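Local coordinates for endo-1,3-beta-glucanase (Streptomyces sioyaensis, PDB 3DGT), which probably hydrolyses internal beta-1,3-glucosidic bonds of glucans, the chain here being the family 16 glycoside hydrolase catalytic domain of a longer protein, at residues Glu86-Thr90 with Ala128-Gly132. Sequence-based numbering, arbitrary orientation.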
loop_
_atom_site.group_PDB
_atom_site.type_symbol
_atom_site.label_atom_id
_atom_site.label_comp_id
_atom_site.label_asym_id
_atom_site.label_seq_id
_atom_site.Cartn_x
_atom_site.Cartn_y
_atom_site.Cartn_z
ATOM N N GLU A 86 -0.661 -0.213 9.906
ATOM C CA GLU A 86 0.209 -1.327 9.508
ATOM C C GLU A 86 -0.175 -2.599 10.231
ATOM O O GLU A 86 -0.646 -2.564 11.368
ATOM C CB GLU A 86 1.679 -1.036 9.845
ATOM C CG GLU A 86 2.149 0.347 9.465
ATOM C CD GLU A 86 3.634 0.561 9.684
ATOM O OE1 GLU A 86 4.346 -0.363 10.140
ATOM O OE2 GLU A 86 4.082 1.674 9.396
ATOM N N THR A 87 0.064 -3.736 9.597
ATOM C CA THR A 87 -0.208 -4.992 10.286
ATOM C C THR A 87 0.700 -5.112 11.501
ATOM O O THR A 87 1.877 -4.726 11.471
ATOM C CB THR A 87 -0.045 -6.225 9.371
ATOM O OG1 THR A 87 1.235 -6.190 8.723
ATOM C CG2 THR A 87 -1.163 -6.267 8.328
ATOM N N THR A 88 0.144 -5.634 12.587
ATOM C CA THR A 88 0.965 -6.013 13.729
ATOM C C THR A 88 1.976 -7.073 13.292
ATOM O O THR A 88 3.123 -7.059 13.737
ATOM C CB THR A 88 0.101 -6.554 14.865
ATOM O OG1 THR A 88 -0.791 -7.532 14.343
ATOM C CG2 THR A 88 -0.736 -5.439 15.467
ATOM N N ARG A 89 1.541 -7.979 12.412
ATOM C CA ARG A 89 2.404 -9.031 11.887
ATOM C C ARG A 89 3.428 -8.505 10.882
ATOM O O ARG A 89 3.139 -7.640 10.051
ATOM C CB ARG A 89 1.542 -10.117 11.257
ATOM C CG ARG A 89 0.770 -10.943 12.266
ATOM C CD ARG A 89 -0.140 -11.946 11.583
ATOM N NE ARG A 89 0.629 -12.981 10.892
ATOM C CZ ARG A 89 0.076 -13.963 10.185
ATOM N NH1 ARG A 89 -1.252 -14.057 10.073
ATOM N NH2 ARG A 89 0.854 -14.865 9.601
ATOM N N THR A 90 4.627 -9.070 10.969
ATOM C CA THR A 90 5.735 -8.735 10.087
ATOM C C THR A 90 6.290 -9.979 9.403
ATOM O O THR A 90 7.340 -9.911 8.773
ATOM C CB THR A 90 6.905 -8.086 10.855
ATOM O OG1 THR A 90 7.388 -8.988 11.863
ATOM C CG2 THR A 90 6.478 -6.791 11.507
ATOM N N ALA A 128 10.378 -6.492 7.018
ATOM C CA ALA A 128 10.315 -6.519 8.482
ATOM C C ALA A 128 11.458 -5.767 9.197
ATOM O O ALA A 128 11.192 -5.087 10.196
ATOM C CB ALA A 128 10.212 -7.960 8.984
ATOM N N PRO A 129 12.721 -5.892 8.719
ATOM C CA PRO A 129 13.782 -5.148 9.424
ATOM C C PRO A 129 13.631 -3.632 9.466
ATOM O O PRO A 129 14.341 -2.984 10.240
ATOM C CB PRO A 129 15.062 -5.559 8.679
ATOM C CG PRO A 129 14.715 -6.928 8.107
ATOM C CD PRO A 129 13.285 -6.750 7.659
ATOM N N PHE A 130 12.731 -3.062 8.662
ATOM C CA PHE A 130 12.476 -1.621 8.730
ATOM C C PHE A 130 11.838 -1.229 10.063
ATOM O O PHE A 130 12.120 -0.149 10.607
ATOM C CB PHE A 130 11.577 -1.191 7.562
ATOM C CG PHE A 130 11.354 0.301 7.464
ATOM C CD1 PHE A 130 10.295 0.915 8.126
ATOM C CD2 PHE A 130 12.187 1.083 6.676
ATOM C CE1 PHE A 130 10.084 2.292 8.020
ATOM C CE2 PHE A 130 11.976 2.465 6.562
ATOM C CZ PHE A 130 10.918 3.063 7.229
ATOM N N ARG A 131 10.974 -2.088 10.592
ATOM C CA ARG A 131 10.251 -1.739 11.812
ATOM C C ARG A 131 11.206 -1.611 12.989
ATOM O O ARG A 131 12.004 -2.510 13.255
ATOM C CB ARG A 131 9.166 -2.771 12.118
ATOM C CG ARG A 131 8.376 -2.470 13.392
ATOM C CD ARG A 131 7.098 -3.283 13.468
ATOM N NE ARG A 131 6.103 -2.844 12.499
ATOM C CZ ARG A 131 4.922 -3.432 12.316
ATOM N NH1 ARG A 131 4.578 -4.498 13.026
ATOM N NH2 ARG A 131 4.095 -2.947 11.411
ATOM N N GLY A 132 11.123 -0.481 13.685
ATOM C CA GLY A 132 12.032 -0.218 14.798
ATOM C C GLY A 132 13.428 0.180 14.366
ATOM O O GLY A 132 14.347 0.219 15.178
HETATM O O HOH W 1 6.916 -0.251 11.316
#
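Arg131 reaches from the loop after strand 119-127 to the end of strand 80-87 and illustrates how one guanidinium can bind the backbone where a strand gives way to a turn. Its two terminal nitrogens meet the carbonyl of Thr87 end-on: NH2 lies 2.8 Å from Thr87 O, and NH1 lies 3.1 Å from the same oxygen, which sits only 2° out of the guanidinium plane. NH1 adds a weak, bent bond to Thr88 O, the next carbonyl along the turn. The opposite charge comes from Glu86, whose OE1 accepts from Arg131 NH2 at 2.9 Å through its anti lone pair. The carboxylate and guanidinium planes are nearly coplanar, 25° apart, and a water accepts from Arg131 NE and donates to Glu86 OE1. Tyr38 OH bonds the other carboxylate oxygen, OE2, so both ends of the carboxylate are fixed. To make this reach, Arg131 leaves its backbone with CG anti to N (chi1 180°) and bends at chi3.

This polar end is the tight part of the contact. Thr90 closes over one guanidinium face, its CG2 3.3 Å from Arg131 NH1, while Phe237 of strand 236-244 makes a cation-pi contact with the arginine. Packing is sparser towards Ala128, where a single methyl, CB, rests 3.8 Å from Thr90 CB and also meets Thr90 O; both residues are partly exposed. Within the turn, Thr87 OG1 donates to Arg89 O at 2.7 Å.

The magnesium site lies away from this contact. Strands 80-87 and 119-127 both pair antiparallel with strand 236-244, so the arginine links the loops at the ends of two strands flanking a common neighbour, within the curved beta-sandwich (jelly roll) characteristic of family 16 glycoside hydrolases.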